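Local coordinates for protein acetaldehyde dehydrogenase (Acetylating) (Geobacillus thermoglucosidasius, PDB 5J78) that probably catalyses the NAD-dependent interconversion of acetaldehyde and acetyl-CoA, as an acetylating member of the aldehyde dehydrogenase family, at residues A327-A332 with I337-D342. Numbering follows the deposited sequence.
Sequences APQVIA and IEIPSD
In Gln329, CG stands anti to the carbonyl carbon and the chain bends at chi2 (71°), while in Ile339, CG1 takes the place between the backbone N and the carbonyl carbon (chi1 62°), which lays CD1 against the first turn of helix 328-335, beside the Pro328 carbonyl. The amide of Gln329 reaches the loop, where NE2 donates to Pro340 O at 3.2 Å. NE2 lies in the plane of that carbonyl, on a lone pair, and the oxygen in turn lies in the Gln329 amide plane; the N-H...O angle is 160°. NE2 also bonds to Val343 O, so one primary amide, with two hydrogens to give, serves the carbonyls of Pro340 and Val343. A leucine in its place would probably leave these two carbonyls without their shared donor and the loop less firmly tied to the helix.

Here, in the parallel alpha/beta domain that in this family is the catalytic domain, the chain leaves helix 328-335 and doubles back along it before entering strand 345-349. Proline suits the first helical turn, where backbone N-H groups have no helical carbonyl to bond, so its lack of one costs nothing; its CB lies 3.9 Å from Ile339 CD1. One turn on, the small methyl of Ala332 lets the loop come close, its CB 3.7 Å from Ile339 CG1 and 3.8 Å from Ile337 CG1. Tyr299 and Leu346, from neighbouring strands, also touch the branched Ile339. Where the helix gives way to the loop, Ile337 N donates to Ala332 O at 2.9 Å.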
loop_
_atom_site.group_PDB
_atom_site.type_symbol
_atom_site.label_atom_id
_atom_site.label_comp_id
_atom_site.label_asym_id
_atom_site.label_seq_id
_atom_site.Cartn_x
_atom_site.Cartn_y
_atom_site.Cartn_z
ATOM N N ALA A 327 -4.094 40.889 -5.262
ATOM C CA ALA A 327 -4.290 42.067 -6.094
ATOM C C ALA A 327 -3.050 42.276 -6.970
ATOM O O ALA A 327 -1.950 41.864 -6.579
ATOM C CB ALA A 327 -4.563 43.305 -5.220
ATOM N N PRO A 328 -3.219 42.894 -8.159
ATOM C CA PRO A 328 -2.085 43.174 -9.053
ATOM C C PRO A 328 -0.915 43.869 -8.350
ATOM O O PRO A 328 0.242 43.542 -8.609
ATOM C CB PRO A 328 -2.688 44.100 -10.114
ATOM C CG PRO A 328 -4.139 43.833 -10.087
ATOM C CD PRO A 328 -4.499 43.362 -8.727
ATOM N N GLN A 329 -1.232 44.819 -7.477
ATOM C CA GLN A 329 -0.222 45.588 -6.759
ATOM C C GLN A 329 0.629 44.721 -5.839
ATOM O O GLN A 329 1.833 44.944 -5.719
ATOM C CB GLN A 329 -0.883 46.694 -5.944
ATOM C CG GLN A 329 -1.478 47.822 -6.795
ATOM C CD GLN A 329 -2.739 47.414 -7.571
ATOM O OE1 GLN A 329 -3.508 46.523 -7.153
ATOM N NE2 GLN A 329 -2.956 48.075 -8.710
ATOM N N VAL A 330 -0.002 43.741 -5.187
ATOM C CA VAL A 330 0.712 42.800 -4.335
ATOM C C VAL A 330 1.650 41.964 -5.186
ATOM O O VAL A 330 2.808 41.771 -4.838
ATOM C CB VAL A 330 -0.249 41.875 -3.565
ATOM C CG1 VAL A 330 0.528 40.787 -2.796
ATOM C CG2 VAL A 330 -1.148 42.691 -2.624
ATOM N N ILE A 331 1.142 41.478 -6.313
ATOM C CA ILE A 331 1.956 40.693 -7.225
ATOM C C ILE A 331 3.137 41.522 -7.737
ATOM O O ILE A 331 4.261 41.025 -7.818
ATOM C CB ILE A 331 1.118 40.198 -8.400
ATOM C CG1 ILE A 331 0.040 39.227 -7.902
ATOM C CG2 ILE A 331 1.976 39.494 -9.434
ATOM C CD1 ILE A 331 -1.048 39.006 -8.892
ATOM N N ALA A 332 2.869 42.777 -8.100
ATOM C CA ALA A 332 3.922 43.680 -8.589
ATOM C C ALA A 332 5.038 43.806 -7.557
ATOM O O ALA A 332 6.214 43.671 -7.874
ATOM C CB ALA A 332 3.343 45.043 -8.900
ATOM N N ILE A 337 8.445 44.935 -9.246
ATOM C CA ILE A 337 8.204 45.906 -10.302
ATOM C C ILE A 337 7.213 46.877 -9.701
ATOM O O ILE A 337 6.609 46.571 -8.678
ATOM C CB ILE A 337 7.658 45.247 -11.602
ATOM C CG1 ILE A 337 6.177 44.867 -11.459
ATOM C CG2 ILE A 337 8.498 44.005 -11.975
ATOM C CD1 ILE A 337 5.565 44.279 -12.731
ATOM N N GLU A 338 7.030 48.046 -10.309
ATOM C CA GLU A 338 6.011 48.962 -9.801
ATOM C C GLU A 338 5.013 49.322 -10.889
ATOM O O GLU A 338 5.364 49.460 -12.068
ATOM C CB GLU A 338 6.651 50.219 -9.192
ATOM C CG GLU A 338 7.313 51.164 -10.149
ATOM C CD GLU A 338 7.497 52.548 -9.535
ATOM O OE1 GLU A 338 8.359 52.682 -8.638
ATOM O OE2 GLU A 338 6.769 53.490 -9.934
ATOM N N ILE A 339 3.762 49.468 -10.460
ATOM C CA ILE A 339 2.628 49.648 -11.359
ATOM C C ILE A 339 1.692 50.668 -10.757
ATOM O O ILE A 339 1.680 50.852 -9.542
ATOM C CB ILE A 339 1.821 48.321 -11.609
ATOM C CG1 ILE A 339 1.226 47.791 -10.306
ATOM C CG2 ILE A 339 2.696 47.270 -12.247
ATOM C CD1 ILE A 339 0.177 46.712 -10.516
ATOM N N PRO A 340 0.885 51.319 -11.598
ATOM C CA PRO A 340 -0.098 52.273 -11.077
ATOM C C PRO A 340 -1.098 51.632 -10.123
ATOM O O PRO A 340 -1.418 50.443 -10.225
ATOM C CB PRO A 340 -0.802 52.786 -12.341
ATOM C CG PRO A 340 0.162 52.557 -13.449
ATOM C CD PRO A 340 0.958 51.330 -13.068
ATOM N N SER A 341 -1.597 52.440 -9.199
ATOM C CA SER A 341 -2.482 51.959 -8.154
ATOM C C SER A 341 -3.857 51.601 -8.691
ATOM O O SER A 341 -4.619 50.908 -8.028
ATOM C CB SER A 341 -2.624 53.021 -7.072
ATOM O OG SER A 341 -3.294 54.147 -7.610
ATOM N N ASP A 342 -4.181 52.087 -9.885
ATOM C CA ASP A 342 -5.480 51.799 -10.484
ATOM C C ASP A 342 -5.477 50.549 -11.400
ATOM O O ASP A 342 -6.511 50.187 -11.955
ATOM C CB ASP A 342 -5.970 53.025 -11.272
ATOM C CG ASP A 342 -5.097 53.345 -12.483
ATOM O OD1 ASP A 342 -4.033 52.719 -12.659
ATOM O OD2 ASP A 342 -5.477 54.238 -13.267
#